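Local coordinates for alpha-catenin-like protein hmp-1 (Caenorhabditis elegans, PDB 5H5M) that binds beta-catenin and actin filaments at cadherin-based adherens junctions and is required for cell migration and shape change during body enclosure and elongation, at residues 342-345 with 346-349; 100-103 with 104-108. All coordinates share one frame; numbering follows the deposited sequence.

Contact 1 of 2, residues 342-345 with 346-349; sequences TWDP and KTKE
Asp344 is the N-cap of helix 345-374, where the chain turns out of the loop after helix 305-339, and Thr347, three residues on, supplies two donors to one oxygen of its carboxylate. Asp344 OD1 accepts from Thr347 N at 2.9 Å, the capping bond, and from Thr347 OG1 at 2.8 Å. The two donors arrive from opposite faces of the carboxylate plane: the amide lies 36° out of it, whereas the hydroxyl stays nearer the plane, on the syn side. With CG of Asp344 lodged between its own backbone N and carbonyl carbon (chi1 55°), the acid folds over the first turn. The regular helical pattern starts at once, with Lys348 N bonded to Asp344 O and Glu349 N to Pro345 O. Pro345, first in the helix, has no amide hydrogen that would need a partner.

The other branch of Thr347 faces the tryptophan. CG2 sits over one face of the Trp343 indole, 3.5 Å from the centroid of the five-membered ring and only 6° off its normal, a CH-pi contact. Lys348 comes obliquely to the same ring with CG, and the bend at the end of its chain brings NZ to 2.7 Å from Trp343 O, at an angle too poor for a hydrogen bond. Trp343 also packs on Leu332 and Gln336 of helix 305-339; an alanine in its place would probably leave the Thr347 methyl without its ring and open a gap between the two helices. Within the first turn, a weak salt bridge joins Lys346 NZ to Glu349 OE1. Thr347 thus works with both branches, while the helix start and its two donors would be expected to favour the charged form of Asp344.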
ATOM      1  N   THR A 342     -25.394  17.564  20.063  1.00 54.13           N
ATOM      2  CA  THR A 342     -26.444  18.563  19.878  1.00 52.59           C
ATOM      3  C   THR A 342     -26.392  19.227  18.500  1.00 55.59           C
ATOM      4  O   THR A 342     -27.059  20.236  18.268  1.00 54.82           O
ATOM      5  CB  THR A 342     -26.359  19.662  20.954  1.00 63.61           C
ATOM      6  OG1 THR A 342     -25.025  20.186  20.998  1.00 71.95           O
ATOM      7  CG2 THR A 342     -26.713  19.088  22.316  1.00 65.39           C
ATOM      8  N   TRP A 343     -25.598  18.663  17.594  1.00 47.74           N
ATOM      9  CA  TRP A 343     -25.424  19.236  16.260  1.00 47.67           C
ATOM     10  C   TRP A 343     -26.678  19.119  15.400  1.00 44.38           C
ATOM     11  O   TRP A 343     -27.202  18.023  15.199  1.00 49.38           O
ATOM     12  CB  TRP A 343     -24.250  18.567  15.536  1.00 37.57           C
ATOM     13  CG  TRP A 343     -22.896  19.004  16.013  1.00 34.11           C
ATOM     14  CD1 TRP A 343     -22.625  19.867  17.036  1.00 34.87           C
ATOM     15  CD2 TRP A 343     -21.627  18.610  15.476  1.00 32.23           C
ATOM     16  NE1 TRP A 343     -21.269  20.030  17.172  1.00 34.33           N
ATOM     17  CE2 TRP A 343     -20.630  19.268  16.222  1.00 32.43           C
ATOM     18  CE3 TRP A 343     -21.232  17.760  14.435  1.00 32.12           C
ATOM     19  CZ2 TRP A 343     -19.270  19.108  15.967  1.00 31.73           C
ATOM     20  CZ3 TRP A 343     -19.879  17.599  14.179  1.00 29.61           C
ATOM     21  CH2 TRP A 343     -18.915  18.269  14.942  1.00 30.08           C
ATOM     22  N   ASP A 344     -27.153  20.252  14.893  1.00 35.65           N
ATOM     23  CA  ASP A 344     -28.220  20.247  13.901  1.00 36.98           C
ATOM     24  C   ASP A 344     -27.592  20.017  12.522  1.00 36.60           C
ATOM     25  O   ASP A 344     -26.364  20.067  12.394  1.00 32.55           O
ATOM     26  CB  ASP A 344     -29.024  21.558  13.946  1.00 37.19           C
ATOM     27  CG  ASP A 344     -28.158  22.797  13.786  1.00 44.74           C
ATOM     28  OD1 ASP A 344     -26.937  22.662  13.568  1.00 49.35           O
ATOM     29  OD2 ASP A 344     -28.712  23.916  13.868  1.00 48.36           O
ATOM     30  N   PRO A 345     -28.418  19.731  11.498  1.00 33.91           N
ATOM     31  CA  PRO A 345     -27.896  19.566  10.135  1.00 30.35           C
ATOM     32  C   PRO A 345     -26.992  20.703   9.643  1.00 36.48           C
ATOM     33  O   PRO A 345     -26.048  20.437   8.901  1.00 35.76           O
ATOM     34  CB  PRO A 345     -29.170  19.491   9.294  1.00 30.79           C
ATOM     35  CG  PRO A 345     -30.134  18.802  10.194  1.00 31.77           C
ATOM     36  CD  PRO A 345     -29.824  19.287  11.591  1.00 32.35           C
ATOM     37  N   LYS A 346     -27.266  21.939  10.050  1.00 30.26           N
ATOM     38  CA  LYS A 346     -26.448  23.066   9.613  1.00 30.18           C
ATOM     39  C   LYS A 346     -25.027  22.999  10.177  1.00 32.35           C
ATOM     40  O   LYS A 346     -24.061  23.304   9.478  1.00 30.33           O
ATOM     41  CB  LYS A 346     -27.100  24.395  10.004  1.00 34.13           C
ATOM     42  CG  LYS A 346     -26.378  25.610   9.443  1.00 48.63           C
ATOM     43  CD  LYS A 346     -26.185  25.472   7.936  1.00 57.20           C
ATOM     44  CE  LYS A 346     -25.276  26.554   7.381  1.00 60.70           C
ATOM     45  NZ  LYS A 346     -25.063  26.387   5.916  1.00 71.28           N
ATOM     46  N   THR A 347     -24.901  22.602  11.441  1.00 30.47           N
ATOM     47  CA  THR A 347     -23.585  22.475  12.056  1.00 32.06           C
ATOM     48  C   THR A 347     -22.797  21.346  11.400  1.00 33.23           C
ATOM     49  O   THR A 347     -21.603  21.484  11.137  1.00 36.47           O
ATOM     50  CB  THR A 347     -23.684  22.220  13.573  1.00 38.52           C
ATOM     51  OG1 THR A 347     -24.315  23.339  14.206  1.00 34.55           O
ATOM     52  CG2 THR A 347     -22.295  22.024  14.175  1.00 40.76           C
ATOM     53  N   LYS A 348     -23.474  20.235  11.126  1.00 30.14           N
ATOM     54  CA  LYS A 348     -22.844  19.112  10.444  1.00 28.09           C
ATOM     55  C   LYS A 348     -22.291  19.543   9.092  1.00 28.00           C
ATOM     56  O   LYS A 348     -21.184  19.161   8.715  1.00 30.98           O
ATOM     57  CB  LYS A 348     -23.831  17.956  10.261  1.00 28.45           C
ATOM     58  CG  LYS A 348     -24.166  17.203  11.540  1.00 30.94           C
ATOM     59  CD  LYS A 348     -25.146  16.072  11.265  1.00 30.52           C
ATOM     60  CE  LYS A 348     -25.480  15.296  12.531  1.00 32.08           C
ATOM     61  NZ  LYS A 348     -26.080  16.177  13.570  1.00 50.96           N
ATOM     62  N   GLU A 349     -23.067  20.350   8.371  1.00 30.56           N
ATOM     63  CA  GLU A 349     -22.645  20.850   7.070  1.00 32.43           C
ATOM     64  C   GLU A 349     -21.417  21.748   7.204  1.00 36.84           C
ATOM     65  O   GLU A 349     -20.459  21.618   6.441  1.00 36.39           O
ATOM     66  CB  GLU A 349     -23.785  21.607   6.385  1.00 32.26           C
ATOM     67  CG  GLU A 349     -23.500  21.950   4.933  1.00 40.90           C
ATOM     68  CD  GLU A 349     -24.585  22.802   4.299  1.00 49.54           C
ATOM     69  OE1 GLU A 349     -25.541  23.183   5.005  1.00 64.74           O
ATOM     70  OE2 GLU A 349     -24.479  23.092   3.090  1.00 50.33           O
TER

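Contact 2 of 2, residues 100-103 with 104-108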
ATOM      1  N   VAL A 100      -3.434  -8.201 -26.822  1.00 33.32           N
ATOM      2  CA  VAL A 100      -3.114  -8.983 -25.635  1.00 32.26           C
ATOM      3  C   VAL A 100      -2.165  -8.212 -24.722  1.00 35.55           C
ATOM      4  O   VAL A 100      -2.367  -8.164 -23.507  1.00 34.07           O
ATOM      5  CB  VAL A 100      -2.480 -10.341 -25.998  1.00 31.12           C
ATOM      6  CG1 VAL A 100      -2.146 -11.121 -24.738  1.00 28.83           C
ATOM      7  CG2 VAL A 100      -3.417 -11.144 -26.885  1.00 30.57           C
ATOM      8  N   HIS A 101      -1.138  -7.607 -25.319  1.00 30.09           N
ATOM      9  CA  HIS A 101      -0.160  -6.818 -24.571  1.00 35.99           C
ATOM     10  C   HIS A 101      -0.818  -5.665 -23.826  1.00 38.85           C
ATOM     11  O   HIS A 101      -0.416  -5.332 -22.712  1.00 42.06           O
ATOM     12  CB  HIS A 101       0.930  -6.272 -25.500  1.00 38.02           C
ATOM     13  CG  HIS A 101       2.009  -7.260 -25.815  1.00 45.86           C
ATOM     14  ND1 HIS A 101       2.889  -7.092 -26.865  1.00 54.17           N
ATOM     15  CD2 HIS A 101       2.358  -8.422 -25.216  1.00 47.37           C
ATOM     16  CE1 HIS A 101       3.728  -8.111 -26.900  1.00 50.50           C
ATOM     17  NE2 HIS A 101       3.428  -8.933 -25.911  1.00 53.14           N
ATOM     18  N   LYS A 102      -1.829  -5.060 -24.442  1.00 36.53           N
ATOM     19  CA  LYS A 102      -2.542  -3.955 -23.810  1.00 40.75           C
ATOM     20  C   LYS A 102      -3.360  -4.427 -22.605  1.00 35.72           C
ATOM     21  O   LYS A 102      -3.426  -3.739 -21.584  1.00 32.85           O
ATOM     22  CB  LYS A 102      -3.453  -3.255 -24.819  1.00 43.92           C
ATOM     23  CG  LYS A 102      -3.832  -1.841 -24.411  1.00 57.42           C
ATOM     24  CD  LYS A 102      -5.338  -1.641 -24.421  1.00 65.05           C
ATOM     25  CE  LYS A 102      -5.923  -1.908 -25.799  1.00 65.45           C
ATOM     26  NZ  LYS A 102      -7.402  -1.727 -25.811  1.00 72.52           N
ATOM     27  N   ARG A 103      -3.982  -5.597 -22.724  1.00 30.06           N
ATOM     28  CA  ARG A 103      -4.750  -6.164 -21.618  1.00 30.41           C
ATOM     29  C   ARG A 103      -3.818  -6.607 -20.497  1.00 30.86           C
ATOM     30  O   ARG A 103      -4.104  -6.393 -19.319  1.00 31.01           O
ATOM     31  CB  ARG A 103      -5.604  -7.342 -22.092  1.00 28.98           C
ATOM     32  CG  ARG A 103      -6.557  -6.997 -23.219  1.00 33.55           C
ATOM     33  CD  ARG A 103      -7.575  -5.953 -22.790  1.00 35.65           C
ATOM     34  NE  ARG A 103      -8.352  -5.467 -23.926  1.00 47.11           N
ATOM     35  CZ  ARG A 103      -9.409  -4.667 -23.828  1.00 59.28           C
ATOM     36  NH1 ARG A 103      -9.828  -4.259 -22.637  1.00 63.63           N
ATOM     37  NH2 ARG A 103     -10.050  -4.277 -24.921  1.00 57.04           N
ATOM     38  N   THR A 104      -2.701  -7.221 -20.872  1.00 34.82           N
ATOM     39  CA  THR A 104      -1.696  -7.646 -19.906  1.00 35.55           C
ATOM     40  C   THR A 104      -1.118  -6.453 -19.144  1.00 37.43           C
ATOM     41  O   THR A 104      -0.941  -6.510 -17.928  1.00 40.38           O
ATOM     42  CB  THR A 104      -0.546  -8.415 -20.589  1.00 33.29           C
ATOM     43  OG1 THR A 104      -1.080  -9.507 -21.347  1.00 37.98           O
ATOM     44  CG2 THR A 104       0.415  -8.956 -19.555  1.00 42.37           C
ATOM     45  N   LYS A 105      -0.838  -5.371 -19.866  1.00 33.52           N
ATOM     46  CA  LYS A 105      -0.303  -4.157 -19.258  1.00 27.65           C
ATOM     47  C   LYS A 105      -1.269  -3.574 -18.228  1.00 33.63           C
ATOM     48  O   LYS A 105      -0.854  -3.129 -17.153  1.00 28.86           O
ATOM     49  CB  LYS A 105       0.006  -3.103 -20.325  1.00 29.02           C
ATOM     50  CG  LYS A 105       0.430  -1.765 -19.734  1.00 35.46           C
ATOM     51  CD  LYS A 105       0.682  -0.701 -20.788  1.00 40.45           C
ATOM     52  CE  LYS A 105       0.986   0.634 -20.122  1.00 41.92           C
ATOM     53  NZ  LYS A 105       1.299   1.713 -21.094  1.00 59.49           N
ATOM     54  N   ASP A 106      -2.557  -3.572 -18.556  1.00 27.78           N
ATOM     55  CA  ASP A 106      -3.562  -3.048 -17.641  1.00 29.39           C
ATOM     56  C   ASP A 106      -3.735  -3.959 -16.431  1.00 31.41           C
ATOM     57  O   ASP A 106      -3.881  -3.485 -15.303  1.00 30.31           O
ATOM     58  CB  ASP A 106      -4.900  -2.862 -18.357  1.00 31.23           C
ATOM     59  CG  ASP A 106      -4.887  -1.690 -19.319  1.00 45.48           C
ATOM     60  OD1 ASP A 106      -5.592  -1.754 -20.350  1.00 53.93           O
ATOM     61  OD2 ASP A 106      -4.169  -0.705 -19.044  1.00 39.13           O
ATOM     62  N   LEU A 107      -3.719  -5.266 -16.670  1.00 28.69           N
ATOM     63  CA  LEU A 107      -3.875  -6.231 -15.591  1.00 24.02           C
ATOM     64  C   LEU A 107      -2.761  -6.089 -14.562  1.00 22.67           C
ATOM     65  O   LEU A 107      -3.016  -6.116 -13.359  1.00 26.45           O
ATOM     66  CB  LEU A 107      -3.903  -7.659 -16.134  1.00 22.80           C
ATOM     67  CG  LEU A 107      -4.011  -8.752 -15.066  1.00 25.17           C
ATOM     68  CD1 LEU A 107      -5.285  -8.593 -14.256  1.00 20.57           C
ATOM     69  CD2 LEU A 107      -3.950 -10.132 -15.697  1.00 42.47           C
ATOM     70  N   ARG A 108      -1.527  -5.921 -15.022  1.00 22.85           N
ATOM     71  CA  ARG A 108      -0.420  -5.843 -14.081  1.00 30.53           C
ATOM     72  C   ARG A 108      -0.435  -4.520 -13.315  1.00 32.02           C
ATOM     73  O   ARG A 108      -0.044  -4.483 -12.150  1.00 34.96           O
ATOM     74  CB  ARG A 108       0.926  -6.056 -14.787  1.00 37.96           C
ATOM     75  CG  ARG A 108       1.256  -5.098 -15.908  1.00 51.62           C
ATOM     76  CD  ARG A 108       2.592  -5.475 -16.534  1.00 61.76           C
ATOM     77  NE  ARG A 108       3.685  -5.387 -15.567  1.00 62.52           N
ATOM     78  CZ  ARG A 108       4.759  -6.171 -15.575  1.00 56.23           C
ATOM     79  NH1 ARG A 108       4.886  -7.118 -16.496  1.00 55.38           N
ATOM     80  NH2 ARG A 108       5.702  -6.014 -14.655  1.00 48.12           N
TER
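Thr104 reaches back one turn to Val100, a worked case of a polar side chain settled inside a helical protein by its own helix. Its CB lies 3.4 Å from Val100 O, already alongside the carbonyl. From there OG1, anti to the carbonyl carbon of its own residue (chi1 -55°), swings back and donates to Val100 O at 2.9 Å. The hydroxyl comes from above the carbonyl plane, 47° out of it. The helical bond from Thr104 N to the same oxygen, 2.8 Å long, is nearly straight, so Val100 O is gripped by two donors of a single residue. OG1 also touches the Val100 side chain, 3.9 Å from CG1. Thr104 itself packs against Leu69 of helix 56-80 and against Ile11 and Gln15 of helix 6-17.

Around the helix the buried face gives way to a charged one. Lys102 and Asp106 run side by side in the same direction, yet the side chains come nearest where Lys102 CD lies 4.1 Å from Asp106 OD1, the ammonium NZ staying 5.8 Å from that oxygen. OD1 also lies 3.2 Å from Lys102 O, two acceptors with no bond between them. The acid instead forms a salt bridge through OD2 with Arg109, and Arg103 pairs with Glu99. Leu107 packs on Ile41 and Ser45 of helix 27-49. A threonine hydroxyl returned to the carbonyl four residues earlier is a familiar device of buried helix faces, and here it belongs to an amphipathic helix in the helical-bundle architecture of the vinculin/alpha-catenin family.

How the contacts relate
From the N terminus the chain, the M domain of HMP-1, first lays down helices 6-17, 27-49 and 56-80, and then helix 92-122, on which contact 2 lies and through which it packs against all three. Many helices later it runs out along helix 305-339, turns, and enters helix 345-374 at contact 1. Each contact joins adjoining residues, so neither closes a long loop; they follow in series without nesting or crossing. The centres of contact 1 and contact 2 are about 48 Å apart. They sample two needs of an all-helical fold: a mid-helix stretch with one buried and one charged face and, at the far surface, the turn linking two successive helices.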